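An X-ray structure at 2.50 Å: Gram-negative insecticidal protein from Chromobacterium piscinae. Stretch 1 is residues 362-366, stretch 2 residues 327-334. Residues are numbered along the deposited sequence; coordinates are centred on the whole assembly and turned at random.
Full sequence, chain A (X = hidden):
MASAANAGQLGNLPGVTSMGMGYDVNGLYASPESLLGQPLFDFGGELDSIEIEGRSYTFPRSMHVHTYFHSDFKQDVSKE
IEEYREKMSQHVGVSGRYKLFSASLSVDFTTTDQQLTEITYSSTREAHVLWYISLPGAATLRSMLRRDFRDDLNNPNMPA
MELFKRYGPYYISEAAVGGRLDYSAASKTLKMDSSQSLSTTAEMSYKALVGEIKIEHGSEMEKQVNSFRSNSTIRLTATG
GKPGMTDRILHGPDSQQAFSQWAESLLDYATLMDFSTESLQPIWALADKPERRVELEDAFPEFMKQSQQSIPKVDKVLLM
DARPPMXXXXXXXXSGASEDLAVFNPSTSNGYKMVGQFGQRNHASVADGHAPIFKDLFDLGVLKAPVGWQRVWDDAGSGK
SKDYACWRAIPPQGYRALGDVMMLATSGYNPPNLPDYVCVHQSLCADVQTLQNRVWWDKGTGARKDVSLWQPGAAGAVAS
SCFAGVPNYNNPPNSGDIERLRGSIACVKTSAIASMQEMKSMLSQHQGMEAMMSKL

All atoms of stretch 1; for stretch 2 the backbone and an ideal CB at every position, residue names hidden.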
# COMPACT_ATOMS: atom_id res chain seq x y z
N ASN A 362 58.81 -33.54 59.59
CA ASN A 362 59.95 -34.39 59.22
C ASN A 362 60.71 -33.78 58.03
O ASN A 362 60.38 -32.68 57.59
CB ASN A 362 59.48 -35.83 58.95
CG ASN A 362 58.59 -35.95 57.72
OD1 ASN A 362 59.01 -35.63 56.61
ND2 ASN A 362 57.39 -36.49 57.91
N HIS A 363 61.72 -34.49 57.53
CA HIS A 363 62.56 -34.05 56.40
C HIS A 363 62.46 -34.97 55.18
O HIS A 363 63.30 -34.88 54.29
CB HIS A 363 64.04 -33.98 56.80
CG HIS A 363 64.44 -32.70 57.48
ND1 HIS A 363 63.58 -31.64 57.68
CD2 HIS A 363 65.64 -32.31 57.98
CE1 HIS A 363 64.22 -30.66 58.28
NE2 HIS A 363 65.47 -31.04 58.47
N ALA A 364 61.43 -35.82 55.12
CA ALA A 364 61.30 -36.80 54.04
C ALA A 364 61.20 -36.16 52.67
O ALA A 364 60.75 -35.01 52.54
CB ALA A 364 60.09 -37.69 54.28
N SER A 365 61.66 -36.90 51.65
CA SER A 365 61.52 -36.49 50.24
C SER A 365 60.10 -36.63 49.68
O SER A 365 59.81 -36.10 48.63
CB SER A 365 62.47 -37.29 49.37
OG SER A 365 63.75 -36.71 49.41
N VAL A 366 59.26 -37.39 50.41
CA VAL A 366 57.94 -37.83 49.99
C VAL A 366 56.92 -37.26 50.98
O VAL A 366 57.15 -37.26 52.20
CB VAL A 366 57.86 -39.37 50.08
CG1 VAL A 366 56.50 -39.89 49.63
CG2 VAL A 366 58.97 -39.99 49.24
N UNK A 327 54.87 -32.40 45.31
CA UNK A 327 56.25 -32.09 45.00
C UNK A 327 56.78 -31.30 46.19
O UNK A 327 56.07 -30.50 46.79
CB UNK A 327 56.38 -31.32 43.69
N UNK A 328 58.04 -31.54 46.55
CA UNK A 328 58.61 -30.95 47.75
C UNK A 328 58.93 -29.47 47.51
O UNK A 328 59.49 -29.10 46.47
CB UNK A 328 59.87 -31.71 48.18
N UNK A 329 58.56 -28.64 48.49
CA UNK A 329 58.71 -27.22 48.37
C UNK A 329 59.47 -26.62 49.56
O UNK A 329 59.24 -25.47 49.94
CB UNK A 329 57.33 -26.57 48.23
N UNK A 330 60.39 -27.39 50.14
CA UNK A 330 61.33 -26.91 51.16
C UNK A 330 61.31 -27.73 52.45
O UNK A 330 60.32 -28.39 52.79
CB UNK A 330 61.02 -25.45 51.49
N UNK A 331 62.44 -27.63 53.17
CA UNK A 331 62.62 -28.12 54.52
C UNK A 331 63.16 -26.98 55.37
O UNK A 331 63.86 -26.12 54.84
CB UNK A 331 63.55 -29.33 54.55
N UNK A 332 62.93 -27.04 56.69
CA UNK A 332 63.57 -26.11 57.62
C UNK A 332 65.00 -26.47 58.03
O UNK A 332 65.43 -26.13 59.13
CB UNK A 332 62.71 -26.01 58.88
N UNK A 333 65.74 -27.13 57.13
CA UNK A 333 67.14 -27.50 57.36
C UNK A 333 67.93 -26.23 57.46
O UNK A 333 67.82 -25.35 56.59
CB UNK A 333 67.69 -28.40 56.25
N UNK A 334 68.73 -26.14 58.52
CA UNK A 334 69.50 -24.95 58.82
C UNK A 334 68.76 -23.96 59.70
O UNK A 334 69.35 -22.96 60.09
CB UNK A 334 69.91 -24.26 57.52

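Position 327 lies on a strand, and its CA-to-CB bond points away from stretch 1. Nothing of stretch 1 lies within 5.5 Å of the ideal CB. Stretch 1 sets no preference here, though strand angles suit a beta-branched residue. The residue is Val327, with chi1 t.

Position 328 points toward stretch 1. Its ideal CB is 4.4 Å from Ser365 O. Farther along lie the carbonyl oxygens of His363 and Ala364, two acceptors within reach of one donor. A long side chain ending in a donor would suit, so lysine or arginine are both reasonable; a short one would stop well before these oxygens. The residue is Lys328. All four chi angles are t, so the chain is extended. Its NZ donates to His363 O at 3.1 Å and to Ala364 O at 3.0 Å.

Position 329 is out of reach, so stretch 1 sets no preference. It is Ala329.

Position 330 is also out of reach, but its backbone decides. With phi/psi of 126/158, a CB would be jammed against the carbonyl oxygen of the residue before. Glycine is called for, and Gly330 is found.

Position 331 points toward stretch 1, with the ideal CB 3.9 Å from His363 ND1. Polar side chains of moderate length would suit, such as glutamate or glutamine. The lysine at 328 favours an acid. The residue is Glu331, chi1 m. Its OE2 forms a salt bridge with Lys328 NZ at 2.9 Å. OE2 also lies 3.0 Å from His363 O, but both are acceptors and do not bond; the ammonium group bonds to both oxygens. Glu331 CD lies over one face of the His363 ring.

Position 332 points sideways, its ideal CB 4.9 Å from His363 CE1. A small or medium polar residue could reach the ring edge. The residue is Asp332, chi1 p. Its end comes nearer, placing OD1 3.2 Å from His363 CE1, near the ring plane.

Position 333 points sideways, with the ideal CB 4.1 Å from His363 NE2. Serine, threonine or asparagine could bring a polar atom near this nitrogen. The residue is Ser333. Its OG lies over the same ring face as Glu331 CD, 3.2 Å from His363 NE2, and donates a weak hydrogen bond to Glu331 OE1 at 3.0 Å.

Position 334 has nothing of stretch 1 near its ideal CB. Its phi/psi of 90/-6 again calls for glycine, and Gly334 is found.

Stretch 2 327-334: VKAGEDSG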
# COMPACT_ATOMS: atom_id res chain seq x y z
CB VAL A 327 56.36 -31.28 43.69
CG1 VAL A 327 57.80 -30.85 43.41
CG2 VAL A 327 55.77 -32.08 42.53
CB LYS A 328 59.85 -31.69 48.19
CG LYS A 328 60.20 -31.45 49.66
CD LYS A 328 61.51 -32.11 50.01
CE LYS A 328 61.73 -32.11 51.47
NZ LYS A 328 62.88 -32.98 51.86
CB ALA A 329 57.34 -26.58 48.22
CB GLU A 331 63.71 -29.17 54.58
CG GLU A 331 63.69 -30.27 53.58
CD GLU A 331 64.95 -31.11 53.61
OE1 GLU A 331 66.05 -30.57 53.36
OE2 GLU A 331 64.83 -32.33 53.84
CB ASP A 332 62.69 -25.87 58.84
CG ASP A 332 62.86 -26.92 59.93
OD1 ASP A 332 62.86 -28.11 59.61
OD2 ASP A 332 62.98 -26.54 61.11
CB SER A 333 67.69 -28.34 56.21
OG SER A 333 66.99 -29.57 56.07
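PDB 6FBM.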